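Local coordinates for CDA peptide synthetase I (Streptomyces coelicolor, PDB 5DU9), which belongs to the modular peptide synthetases and is represented here by its condensation domain, at residues A[50-55]-A[171-176]; A[103-108]-A[142-147]; A[137-142]-A[151-156]. The protein carries 1 engineered substitution. All coordinates share one frame; numbering follows the deposited sequence.

Interaction 1 (A[50-55]-A[171-176])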
ATOM      1  N   SER A  50      10.948  -0.368 -22.924  1.00 29.35           N
ATOM      2  CA  SER A  50       9.696   0.095 -23.511  1.00 29.11           C
ATOM      3  C   SER A  50       8.955  -1.075 -24.160  1.00 33.85           C
ATOM      4  O   SER A  50       7.738  -1.209 -24.020  1.00 28.37           O
ATOM      5  CB  SER A  50       9.964   1.203 -24.533  1.00 28.39           C
ATOM      6  OG  SER A  50       8.762   1.626 -25.153  1.00 45.16           O
ATOM      7  N   ARG A  51       9.696  -1.927 -24.860  1.00 32.30           N
ATOM      8  CA  ARG A  51       9.121  -3.133 -25.447  1.00 34.33           C
ATOM      9  C   ARG A  51       8.636  -4.072 -24.346  1.00 29.79           C
ATOM     10  O   ARG A  51       7.559  -4.663 -24.446  1.00 30.79           O
ATOM     11  CB  ARG A  51      10.143  -3.843 -26.338  1.00 34.60           C
ATOM     12  N   ALA A  52       9.436  -4.193 -23.288  1.00 28.05           N
ATOM     13  CA  ALA A  52       9.096  -5.055 -22.160  1.00 31.09           C
ATOM     14  C   ALA A  52       7.826  -4.580 -21.460  1.00 32.14           C
ATOM     15  O   ALA A  52       7.016  -5.394 -21.011  1.00 26.82           O
ATOM     16  CB  ALA A  52      10.248  -5.109 -21.172  1.00 29.75           C
ATOM     17  N   LEU A  53       7.654  -3.266 -21.359  1.00 25.68           N
ATOM     18  CA  LEU A  53       6.453  -2.719 -20.739  1.00 22.05           C
ATOM     19  C   LEU A  53       5.224  -3.105 -21.550  1.00 26.34           C
ATOM     20  O   LEU A  53       4.194  -3.476 -20.993  1.00 26.19           O
ATOM     21  CB  LEU A  53       6.534  -1.194 -20.612  1.00 22.23           C
ATOM     22  CG  LEU A  53       5.290  -0.542 -19.986  1.00 20.41           C
ATOM     23  CD1 LEU A  53       5.031  -1.080 -18.585  1.00 20.71           C
ATOM     24  CD2 LEU A  53       5.405   0.972 -19.952  1.00 22.61           C
ATOM     25  N   ARG A  54       5.343  -3.024 -22.870  1.00 28.78           N
ATOM     26  CA  ARG A  54       4.220  -3.330 -23.745  1.00 25.65           C
ATOM     27  C   ARG A  54       3.785  -4.780 -23.567  1.00 26.37           C
ATOM     28  O   ARG A  54       2.593  -5.061 -23.446  1.00 28.05           O
ATOM     29  CB  ARG A  54       4.582  -3.051 -25.205  1.00 29.14           C
ATOM     30  CG  ARG A  54       3.378  -3.073 -26.133  1.00 40.85           C
ATOM     31  CD  ARG A  54       3.687  -2.458 -27.487  1.00 44.69           C
ATOM     32  NE  ARG A  54       2.541  -2.543 -28.390  1.00 58.96           N
ATOM     33  CZ  ARG A  54       1.555  -1.650 -28.450  1.00 53.00           C
ATOM     34  NH1 ARG A  54       1.557  -0.582 -27.663  1.00 40.08           N
ATOM     35  NH2 ARG A  54       0.559  -1.827 -29.307  1.00 62.33           N
ATOM     36  N   LEU A  55       4.754  -5.690 -23.533  1.00 28.39           N
ATOM     37  CA  LEU A  55       4.467  -7.108 -23.336  1.00 27.55           C
ATOM     38  C   LEU A  55       3.873  -7.355 -21.956  1.00 28.59           C
ATOM     39  O   LEU A  55       2.967  -8.172 -21.794  1.00 28.38           O
ATOM     40  CB  LEU A  55       5.734  -7.944 -23.508  1.00 30.66           C
ATOM     41  CG  LEU A  55       6.347  -7.988 -24.909  1.00 32.35           C
ATOM     42  CD1 LEU A  55       7.710  -8.661 -24.863  1.00 39.09           C
ATOM     43  CD2 LEU A  55       5.427  -8.712 -25.876  1.00 39.19           C
ATOM     44  N   GLU A 171       8.145  -7.503 -10.908  1.00 18.44           N
ATOM     45  CA  GLU A 171       8.806  -8.781 -11.136  1.00 20.35           C
ATOM     46  C   GLU A 171       8.607  -9.251 -12.571  1.00 20.16           C
ATOM     47  O   GLU A 171       9.539  -9.743 -13.203  1.00 22.75           O
ATOM     48  CB  GLU A 171       8.291  -9.845 -10.163  1.00 22.63           C
ATOM     49  CG  GLU A 171       8.749  -9.646  -8.725  1.00 30.43           C
ATOM     50  CD  GLU A 171       8.743 -10.928  -7.913  1.00 50.62           C
ATOM     51  OE1 GLU A 171       8.087 -11.905  -8.334  1.00 48.62           O
ATOM     52  OE2 GLU A 171       9.395 -10.957  -6.848  1.00 54.49           O
ATOM     53  N   ARG A 172       7.391  -9.102 -13.086  1.00 19.52           N
ATOM     54  CA  ARG A 172       7.096  -9.521 -14.454  1.00 22.91           C
ATOM     55  C   ARG A 172       7.842  -8.644 -15.458  1.00 22.61           C
ATOM     56  O   ARG A 172       8.395  -9.142 -16.444  1.00 24.49           O
ATOM     57  CB  ARG A 172       5.591  -9.474 -14.724  1.00 21.94           C
ATOM     58  CG  ARG A 172       5.200  -9.756 -16.169  1.00 21.38           C
ATOM     59  CD  ARG A 172       5.721 -11.102 -16.647  1.00 23.55           C
ATOM     60  NE  ARG A 172       5.306 -11.396 -18.017  1.00 25.10           N
ATOM     61  CZ  ARG A 172       5.805 -12.383 -18.755  1.00 27.40           C
ATOM     62  NH1 ARG A 172       6.749 -13.176 -18.266  1.00 29.75           N
ATOM     63  NH2 ARG A 172       5.367 -12.572 -19.992  1.00 29.37           N
ATOM     64  N   LEU A 173       7.848  -7.340 -15.204  1.00 19.94           N
ATOM     65  CA  LEU A 173       8.540  -6.392 -16.071  1.00 20.18           C
ATOM     66  C   LEU A 173      10.007  -6.766 -16.213  1.00 21.63           C
ATOM     67  O   LEU A 173      10.547  -6.808 -17.321  1.00 24.38           O
ATOM     68  CB  LEU A 173       8.420  -4.971 -15.522  1.00 20.80           C
ATOM     69  CG  LEU A 173       9.124  -3.882 -16.335  1.00 23.41           C
ATOM     70  CD1 LEU A 173       8.422  -3.672 -17.664  1.00 23.09           C
ATOM     71  CD2 LEU A 173       9.190  -2.581 -15.552  1.00 24.22           C
ATOM     72  N   ALA A 174      10.652  -7.033 -15.082  1.00 21.84           N
ATOM     73  CA  ALA A 174      12.064  -7.399 -15.080  1.00 24.33           C
ATOM     74  C   ALA A 174      12.289  -8.712 -15.820  1.00 30.35           C
ATOM     75  O   ALA A 174      13.242  -8.844 -16.584  1.00 30.90           O
ATOM     76  CB  ALA A 174      12.579  -7.497 -13.659  1.00 25.48           C
ATOM     77  N   GLU A 175      11.402  -9.676 -15.598  1.00 24.94           N
ATOM     78  CA  GLU A 175      11.500 -10.978 -16.248  1.00 27.43           C
ATOM     79  C   GLU A 175      11.490 -10.842 -17.767  1.00 30.46           C
ATOM     80  O   GLU A 175      12.303 -11.457 -18.458  1.00 32.23           O
ATOM     81  CB  GLU A 175      10.351 -11.883 -15.798  1.00 27.59           C
ATOM     82  CG  GLU A 175      10.446 -13.308 -16.314  1.00 35.29           C
ATOM     83  CD  GLU A 175       9.319 -14.182 -15.807  1.00 38.98           C
ATOM     84  OE1 GLU A 175       8.158 -13.722 -15.822  1.00 36.46           O
ATOM     85  OE2 GLU A 175       9.594 -15.326 -15.388  1.00 42.69           O
ATOM     86  N   VAL A 176      10.567 -10.036 -18.281  1.00 27.48           N
ATOM     87  CA  VAL A 176      10.469  -9.812 -19.721  1.00 30.97           C
ATOM     88  C   VAL A 176      11.701  -9.068 -20.234  1.00 32.08           C
ATOM     89  O   VAL A 176      12.241  -9.406 -21.285  1.00 33.73           O
ATOM     90  CB  VAL A 176       9.192  -9.021 -20.083  1.00 31.85           C
ATOM     91  CG1 VAL A 176       9.128  -8.737 -21.580  1.00 33.27           C
ATOM     92  CG2 VAL A 176       7.950  -9.790 -19.647  1.00 26.69           C
TER
HETATM   93  O   HOH W   1       3.130 -10.616 -20.295  1.00 32.63           O
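A water molecule joins L55 and R172 across the gap between two helices: it donates to L55 O at 2.9 Å and accepts from R172 NH2 at 3.0 Å. The other terminal nitrogen of R172 turns back to its own helix, where NH1 meets E175 OE1 at 2.9 Å in a salt bridge one turn further on. That bond lies in the guanidinium plane but reaches the carboxylate from above its plane, 51° out of it. E175 and the water lie at the guanidinium edge, in its plane, and NH1 has a second acceptor in P187 O. One face of the group rests on V176, whose CG2 sits 3.4 Å above the guanidinium plane, over its centre. The other methyl of V176 does the packing between helices. With CG1 anti to the backbone N (chi1 177°), it reaches L55 CD1 at 3.6 Å and A52 CA at 3.7 Å. Helices 46-58 and 163-182 both lie on the face of the domain's mixed sheet that carries H140, L142 and Y152, an alpha/beta layering expected of a condensation domain, which is built from chloramphenicol acetyltransferase-like halves. Their short segments run at 126° to each other, with the axes 8.7 Å apart at closest approach. A52 suits this close passage: its single methyl group lets the branched V176 come right up to the backbone. L173 extends the apolar seam toward the sheet, CD1 lying 3.8 Å from L53 CA, while the bond to CB of L53 points away from 171-176, its side chain meeting F169 earlier in helix 163-182. Both leucines go on to touch Y152 of strand 149-157, and T56, which follows L55 in helix 46-58, is touched by R172, L173 and V176.

Interaction 2 (A[103-108]-A[142-147])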
ATOM      1  N   LEU A 103       6.151   4.211 -22.108  1.00 24.83           N
ATOM      2  CA  LEU A 103       7.208   4.364 -21.121  1.00 24.73           C
ATOM      3  C   LEU A 103       7.991   5.627 -21.439  1.00 27.98           C
ATOM      4  O   LEU A 103       8.728   5.686 -22.429  1.00 27.70           O
ATOM      5  CB  LEU A 103       8.139   3.152 -21.102  1.00 26.03           C
ATOM      6  CG  LEU A 103       9.323   3.279 -20.136  1.00 23.44           C
ATOM      7  CD1 LEU A 103       8.844   3.382 -18.699  1.00 22.12           C
ATOM      8  CD2 LEU A 103      10.275   2.109 -20.304  1.00 24.37           C
ATOM      9  N   ARG A 104       7.818   6.645 -20.609  1.00 22.09           N
ATOM     10  CA  ARG A 104       8.560   7.881 -20.788  1.00 27.09           C
ATOM     11  C   ARG A 104      10.013   7.665 -20.392  1.00 28.81           C
ATOM     12  O   ARG A 104      10.306   6.895 -19.476  1.00 24.27           O
ATOM     13  CB  ARG A 104       7.957   9.011 -19.955  1.00 28.36           C
ATOM     14  CG  ARG A 104       6.517   9.357 -20.289  1.00 29.41           C
ATOM     15  CD  ARG A 104       6.072  10.574 -19.492  1.00 35.02           C
ATOM     16  NE  ARG A 104       4.645  10.855 -19.636  1.00 30.54           N
ATOM     17  CZ  ARG A 104       4.117  11.649 -20.563  1.00 25.17           C
ATOM     18  NH1 ARG A 104       4.889  12.250 -21.458  1.00 34.53           N
ATOM     19  NH2 ARG A 104       2.806  11.841 -20.600  1.00 50.87           N
ATOM     20  N   HIS A 105      10.917   8.335 -21.097  1.00 25.25           N
ATOM     21  CA  HIS A 105      12.307   8.421 -20.671  1.00 28.03           C
ATOM     22  C   HIS A 105      12.656   9.864 -20.369  1.00 26.56           C
ATOM     23  O   HIS A 105      12.664  10.712 -21.261  1.00 29.07           O
ATOM     24  CB  HIS A 105      13.266   7.880 -21.724  1.00 28.56           C
ATOM     25  CG  HIS A 105      14.695   7.888 -21.280  1.00 36.18           C
ATOM     26  ND1 HIS A 105      15.753   8.017 -22.153  1.00 43.70           N
ATOM     27  CD2 HIS A 105      15.239   7.790 -20.042  1.00 30.89           C
ATOM     28  CE1 HIS A 105      16.886   7.995 -21.475  1.00 36.85           C
ATOM     29  NE2 HIS A 105      16.602   7.858 -20.193  1.00 32.33           N
ATOM     30  N   ILE A 106      12.939  10.129 -19.101  1.00 26.43           N
ATOM     31  CA  ILE A 106      13.311  11.458 -18.651  1.00 26.09           C
ATOM     32  C   ILE A 106      14.759  11.431 -18.187  1.00 27.34           C
ATOM     33  O   ILE A 106      15.073  10.878 -17.134  1.00 25.72           O
ATOM     34  CB  ILE A 106      12.385  11.940 -17.525  1.00 28.33           C
ATOM     35  CG1 ILE A 106      10.943  11.989 -18.042  1.00 40.78           C
ATOM     36  CG2 ILE A 106      12.824  13.311 -17.019  1.00 31.26           C
ATOM     37  CD1 ILE A 106       9.910  12.315 -16.999  1.00 38.25           C
ATOM     38  N   ASP A 107      15.634  12.022 -18.993  1.00 31.19           N
ATOM     39  CA  ASP A 107      17.061  12.031 -18.709  1.00 30.05           C
ATOM     40  C   ASP A 107      17.415  13.219 -17.822  1.00 30.50           C
ATOM     41  O   ASP A 107      17.515  14.350 -18.292  1.00 32.11           O
ATOM     42  CB  ASP A 107      17.859  12.075 -20.016  1.00 35.96           C
ATOM     43  CG  ASP A 107      19.353  11.891 -19.800  1.00 40.76           C
ATOM     44  OD1 ASP A 107      19.802  11.903 -18.637  1.00 36.58           O
ATOM     45  OD2 ASP A 107      20.082  11.742 -20.804  1.00 45.81           O
ATOM     46  N   LEU A 108      17.599  12.948 -16.534  1.00 29.64           N
ATOM     47  CA  LEU A 108      18.000  13.975 -15.582  1.00 30.02           C
ATOM     48  C   LEU A 108      19.494  13.882 -15.280  1.00 34.66           C
ATOM     49  O   LEU A 108      19.987  14.507 -14.342  1.00 35.34           O
ATOM     50  CB  LEU A 108      17.181  13.852 -14.296  1.00 28.03           C
ATOM     51  CG  LEU A 108      15.668  14.011 -14.484  1.00 28.61           C
ATOM     52  CD1 LEU A 108      14.913  13.690 -13.202  1.00 30.53           C
ATOM     53  CD2 LEU A 108      15.327  15.417 -14.963  1.00 34.46           C
ATOM     54  N   LEU A 142      10.712   6.139 -16.886  1.00 19.58           N
ATOM     55  CA  LEU A 142      12.068   5.754 -16.530  1.00 24.91           C
ATOM     56  C   LEU A 142      12.910   7.015 -16.445  1.00 23.51           C
ATOM     57  O   LEU A 142      13.037   7.743 -17.427  1.00 23.53           O
ATOM     58  CB  LEU A 142      12.656   4.786 -17.561  1.00 24.10           C
ATOM     59  CG  LEU A 142      14.102   4.347 -17.310  1.00 28.03           C
ATOM     60  CD1 LEU A 142      14.186   3.444 -16.085  1.00 27.54           C
ATOM     61  CD2 LEU A 142      14.680   3.658 -18.536  1.00 28.97           C
ATOM     62  N   PHE A 143      13.457   7.282 -15.266  1.00 20.76           N
ATOM     63  CA  PHE A 143      14.364   8.407 -15.081  1.00 25.14           C
ATOM     64  C   PHE A 143      15.810   7.936 -15.139  1.00 25.33           C
ATOM     65  O   PHE A 143      16.152   6.910 -14.554  1.00 25.95           O
ATOM     66  CB  PHE A 143      14.109   9.102 -13.744  1.00 22.91           C
ATOM     67  CG  PHE A 143      12.743   9.704 -13.617  1.00 20.28           C
ATOM     68  CD1 PHE A 143      12.512  11.016 -13.999  1.00 22.85           C
ATOM     69  CD2 PHE A 143      11.689   8.966 -13.103  1.00 18.73           C
ATOM     70  CE1 PHE A 143      11.257  11.576 -13.877  1.00 24.32           C
ATOM     71  CE2 PHE A 143      10.432   9.524 -12.979  1.00 22.75           C
ATOM     72  CZ  PHE A 143      10.218  10.830 -13.365  1.00 20.96           C
ATOM     73  N   THR A 144      16.646   8.682 -15.855  1.00 27.83           N
ATOM     74  CA  THR A 144      18.094   8.525 -15.766  1.00 27.18           C
ATOM     75  C   THR A 144      18.604   9.582 -14.793  1.00 30.02           C
ATOM     76  O   THR A 144      18.322  10.769 -14.964  1.00 31.14           O
ATOM     77  CB  THR A 144      18.779   8.677 -17.135  1.00 28.91           C
ATOM     78  OG1 THR A 144      18.251   7.708 -18.050  1.00 33.10           O
ATOM     79  CG2 THR A 144      20.288   8.483 -17.011  1.00 29.96           C
ATOM     80  N   LEU A 145      19.350   9.157 -13.775  1.00 30.73           N
ATOM     81  CA  LEU A 145      19.744  10.057 -12.688  1.00 28.06           C
ATOM     82  C   LEU A 145      21.222  10.432 -12.664  1.00 35.38           C
ATOM     83  O   LEU A 145      21.644  11.231 -11.827  1.00 54.82           O
ATOM     84  CB  LEU A 145      19.390   9.426 -11.345  1.00 26.87           C
ATOM     85  CG  LEU A 145      17.919   9.082 -11.121  1.00 26.42           C
ATOM     86  CD1 LEU A 145      17.735   8.534  -9.715  1.00 29.30           C
ATOM     87  CD2 LEU A 145      17.023  10.289 -11.352  1.00 28.43           C
ATOM     88  N   GLY A 146      22.008   9.859 -13.564  1.00 30.80           N
ATOM     89  CA  GLY A 146      23.444  10.082 -13.533  1.00 45.72           C
ATOM     90  C   GLY A 146      24.122   9.059 -12.641  1.00 47.26           C
ATOM     91  O   GLY A 146      23.494   8.488 -11.747  1.00 40.02           O
ATOM     92  N   GLY A 147      25.409   8.827 -12.878  1.00 39.62           N
ATOM     93  CA  GLY A 147      26.113   7.748 -12.213  1.00 42.79           C
ATOM     94  C   GLY A 147      25.603   6.399 -12.686  1.00 39.23           C
ATOM     95  O   GLY A 147      25.905   5.367 -12.089  1.00 38.37           O
TER
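The beta-alpha-beta unit of strand 103-107, helix 114-126 and strand 138-146 is closed by the parallel pairing of its two strands, with H105 beside L142, I106 beside F143 and D107 beside T144. The ladder is carried by alternate residues. L142 N donates to R104 O at 2.7 Å; I106 then uses both its polar backbone atoms, N to L142 O at 2.9 Å and O from T144 N at 3.0 Å. The last rung, L108 N to T144 O at 2.8 Å, is bent to 137° as the first strand gives way to a loop. On one face of the sheet H105 has CG anti to its backbone N (chi1 -177°), and the ring presents NE2 to T144 OG1 at 2.7 Å. The bond is almost straight, 173°, with the hydroxyl in the ring plane; either atom could be the donor. Threonine suits the spot, since its beta branch favours a strand while its hydroxyl answers the imidazole. D107, on the same face, turns its OD1 to S109 OG. On the opposite face the contact across the strands is apolar: I106 and F143 lie side by side, CD1 of the isoleucine 3.5 Å from CE1 of the ring, and L108 CD1 reaches F143 CD1 at 3.7 Å. Helix 114-126 covers this side, W121 meeting the F143 ring edge-to-face and E117 and A118 touching L108. Across the sheet, H46 at the start of helix 46-58 stacks on H105 and accompanies L49 against L142, while strand 149-157 flanks strand 138-146 on its other edge.

Interaction 3 (A[137-142]-A[151-156])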
ATOM      1  N   LEU A 137      -5.054   2.504 -16.916  1.00 17.96           N
ATOM      2  CA  LEU A 137      -5.101   3.475 -15.834  1.00 16.76           C
ATOM      3  C   LEU A 137      -3.786   3.495 -15.072  1.00 16.35           C
ATOM      4  O   LEU A 137      -3.738   3.289 -13.859  1.00 15.18           O
ATOM      5  CB  LEU A 137      -6.273   3.161 -14.911  1.00 15.46           C
ATOM      6  CG  LEU A 137      -7.610   3.396 -15.620  1.00 17.45           C
ATOM      7  CD1 LEU A 137      -8.733   2.593 -14.991  1.00 18.76           C
ATOM      8  CD2 LEU A 137      -7.955   4.879 -15.620  1.00 21.47           C
ATOM      9  N   SER A 138      -2.710   3.745 -15.805  1.00 17.51           N
ATOM     10  CA  SER A 138      -1.398   3.840 -15.195  1.00 16.48           C
ATOM     11  C   SER A 138      -0.514   4.804 -15.966  1.00 15.40           C
ATOM     12  O   SER A 138      -0.843   5.225 -17.081  1.00 16.62           O
ATOM     13  CB  SER A 138      -0.741   2.459 -15.105  1.00 15.95           C
ATOM     14  OG  SER A 138      -0.502   1.913 -16.389  1.00 18.29           O
ATOM     15  N   SER A 139       0.607   5.150 -15.345  1.00 15.93           N
ATOM     16  CA  SER A 139       1.560   6.100 -15.891  1.00 17.37           C
ATOM     17  C   SER A 139       2.957   5.581 -15.576  1.00 16.12           C
ATOM     18  O   SER A 139       3.242   5.236 -14.431  1.00 18.49           O
ATOM     19  CB  SER A 139       1.334   7.488 -15.290  1.00 17.47           C
ATOM     20  OG  SER A 139       2.243   8.439 -15.811  1.00 22.40           O
ATOM     21  N   HIS A 140       3.812   5.520 -16.592  1.00 17.90           N
ATOM     22  CA  HIS A 140       5.125   4.898 -16.460  1.00 15.90           C
ATOM     23  C   HIS A 140       6.225   5.829 -16.934  1.00 18.48           C
ATOM     24  O   HIS A 140       6.139   6.408 -18.017  1.00 19.00           O
ATOM     25  CB  HIS A 140       5.179   3.595 -17.258  1.00 19.79           C
ATOM     26  CG  HIS A 140       4.107   2.618 -16.891  1.00 18.14           C
ATOM     27  ND1 HIS A 140       4.363   1.467 -16.175  1.00 19.23           N
ATOM     28  CD2 HIS A 140       2.776   2.620 -17.137  1.00 18.86           C
ATOM     29  CE1 HIS A 140       3.235   0.803 -16.000  1.00 19.55           C
ATOM     30  NE2 HIS A 140       2.258   1.481 -16.571  1.00 18.29           N
ATOM     31  N   ALA A 141       7.264   5.966 -16.118  1.00 16.81           N
ATOM     32  CA  ALA A 141       8.419   6.766 -16.502  1.00 19.92           C
ATOM     33  C   ALA A 141       9.714   6.144 -16.008  1.00 20.72           C
ATOM     34  O   ALA A 141       9.800   5.675 -14.874  1.00 20.63           O
ATOM     35  CB  ALA A 141       8.283   8.184 -15.966  1.00 20.23           C
ATOM     36  N   LEU A 142      10.712   6.139 -16.886  1.00 19.58           N
ATOM     37  CA  LEU A 142      12.068   5.754 -16.530  1.00 24.91           C
ATOM     38  C   LEU A 142      12.910   7.015 -16.445  1.00 23.51           C
ATOM     39  O   LEU A 142      13.037   7.743 -17.427  1.00 23.53           O
ATOM     40  CB  LEU A 142      12.656   4.786 -17.561  1.00 24.10           C
ATOM     41  CG  LEU A 142      14.102   4.347 -17.310  1.00 28.03           C
ATOM     42  CD1 LEU A 142      14.186   3.444 -16.085  1.00 27.54           C
ATOM     43  CD2 LEU A 142      14.680   3.658 -18.536  1.00 28.97           C
ATOM     44  N   LEU A 151      15.567   5.387 -12.106  1.00 20.26           N
ATOM     45  CA  LEU A 151      14.375   5.316 -11.281  1.00 23.30           C
ATOM     46  C   LEU A 151      13.201   4.982 -12.183  1.00 20.10           C
ATOM     47  O   LEU A 151      12.969   5.673 -13.174  1.00 21.01           O
ATOM     48  CB  LEU A 151      14.143   6.638 -10.540  1.00 25.22           C
ATOM     49  CG  LEU A 151      13.055   6.665  -9.465  1.00 31.99           C
ATOM     50  CD1 LEU A 151      13.388   7.707  -8.411  1.00 43.26           C
ATOM     51  CD2 LEU A 151      11.687   6.956 -10.071  1.00 28.34           C
ATOM     52  N   TYR A 152      12.484   3.912 -11.854  1.00 18.17           N
ATOM     53  CA  TYR A 152      11.276   3.546 -12.587  1.00 20.32           C
ATOM     54  C   TYR A 152      10.061   3.921 -11.763  1.00 20.02           C
ATOM     55  O   TYR A 152       9.876   3.396 -10.669  1.00 17.72           O
ATOM     56  CB  TYR A 152      11.242   2.047 -12.906  1.00 18.41           C
ATOM     57  CG  TYR A 152      10.119   1.675 -13.850  1.00 18.90           C
ATOM     58  CD1 TYR A 152       8.798   1.625 -13.415  1.00 21.99           C
ATOM     59  CD2 TYR A 152      10.378   1.396 -15.185  1.00 25.26           C
ATOM     60  CE1 TYR A 152       7.771   1.301 -14.283  1.00 17.31           C
ATOM     61  CE2 TYR A 152       9.359   1.066 -16.055  1.00 23.62           C
ATOM     62  CZ  TYR A 152       8.058   1.022 -15.598  1.00 22.97           C
ATOM     63  OH  TYR A 152       7.043   0.700 -16.467  1.00 21.16           O
ATOM     64  N   TYR A 153       9.234   4.815 -12.300  1.00 16.67           N
ATOM     65  CA  TYR A 153       8.013   5.252 -11.632  1.00 16.77           C
ATOM     66  C   TYR A 153       6.790   4.535 -12.172  1.00 14.40           C
ATOM     67  O   TYR A 153       6.545   4.518 -13.376  1.00 15.96           O
ATOM     68  CB  TYR A 153       7.832   6.763 -11.791  1.00 17.79           C
ATOM     69  CG  TYR A 153       6.442   7.281 -11.461  1.00 15.27           C
ATOM     70  CD1 TYR A 153       5.970   7.298 -10.154  1.00 17.58           C
ATOM     71  CD2 TYR A 153       5.616   7.782 -12.458  1.00 20.43           C
ATOM     72  CE1 TYR A 153       4.708   7.785  -9.853  1.00 15.55           C
ATOM     73  CE2 TYR A 153       4.353   8.273 -12.166  1.00 19.33           C
ATOM     74  CZ  TYR A 153       3.908   8.277 -10.863  1.00 19.13           C
ATOM     75  OH  TYR A 153       2.650   8.771 -10.581  1.00 19.71           O
ATOM     76  N   LEU A 154       6.026   3.954 -11.254  1.00 15.54           N
ATOM     77  CA  LEU A 154       4.750   3.329 -11.563  1.00 13.56           C
ATOM     78  C   LEU A 154       3.638   4.113 -10.888  1.00 13.37           C
ATOM     79  O   LEU A 154       3.460   4.034  -9.670  1.00 15.50           O
ATOM     80  CB  LEU A 154       4.730   1.871 -11.098  1.00 14.06           C
ATOM     81  CG  LEU A 154       3.380   1.150 -11.190  1.00 17.25           C
ATOM     82  CD1 LEU A 154       2.912   1.039 -12.629  1.00 16.74           C
ATOM     83  CD2 LEU A 154       3.465  -0.225 -10.543  1.00 19.73           C
ATOM     84  N   GLY A 155       2.908   4.884 -11.688  1.00 12.57           N
ATOM     85  CA  GLY A 155       1.752   5.617 -11.211  1.00 15.31           C
ATOM     86  C   GLY A 155       0.517   4.866 -11.650  1.00 14.24           C
ATOM     87  O   GLY A 155       0.459   4.371 -12.772  1.00 14.23           O
ATOM     88  N   VAL A 156      -0.469   4.770 -10.767  1.00 13.43           N
ATOM     89  CA  VAL A 156      -1.686   4.044 -11.087  1.00 14.26           C
ATOM     90  C   VAL A 156      -2.896   4.741 -10.510  1.00 14.85           C
ATOM     91  O   VAL A 156      -2.777   5.626  -9.659  1.00 14.70           O
ATOM     92  CB  VAL A 156      -1.653   2.594 -10.544  1.00 13.84           C
ATOM     93  CG1 VAL A 156      -0.482   1.817 -11.134  1.00 15.70           C
ATOM     94  CG2 VAL A 156      -1.587   2.583  -9.013  1.00 14.38           C
TER
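With CG anti to the carbonyl carbon (chi1 -56°), H140 leans to one side of its strand, while chi1 -171° sets CG of Y152 anti to the backbone N, and the tyrosine then crosses obliquely to H140. The result is a hydrogen bond of 2.8 Å between H140 ND1 and Y152 OH, bent to 141°, with the hydroxyl at the edge of the imidazole. At the other nitrogen, S138 OG is hydrogen-bonded to H140 NE2 at 2.8 Å, and either could be the donor. L154 runs alongside the same ring and brings its CD1 to 3.4 Å from H140 CE1. Beneath this cluster the strands form an antiparallel hairpin. S139 and G155 are a hydrogen-bonded pair, S139 N to G155 O at 2.7 Å and G155 N to S139 O at 2.8 Å, and A141 and Y153 repeat the pattern. On the face of A141, G155 N lies 3.6 Å above the Y153 ring, offset toward its rim; glycine suits this place because a CB here would run into Y153 OH. The hydroxyls of Y153 and S139 both bond D125 of helix 114-126. On the other face, with both imidazole nitrogens held by hydroxyls that can donate or accept, the H140 ring is fixed in rotation, and a neutral imidazole, giving at one nitrogen and accepting at the other, would fit.

How the interactions relate
Interactions 2 and 3 are neighbours in one mixed sheet and share L142, since strand 138-146 pairs with 103-107 on one edge and 149-157 on the other. Interaction 1 is the helical layer against that sheet: L53 packs on Y152, H140 and L103, and L173 on Y152, so each helix meets the hairpin directly. Its centre lies about 13 Å from that of interaction 3 and 17 Å from that of interaction 2. The chemistry follows position. Interaction 3, buried deepest in the sheet, links polar side chains in a small network; interaction 2, at the outermost strand, keeps several polar residues exposed; interaction 1 is also a buried contact, apolar apart from water and charges at its exposed L55 edge.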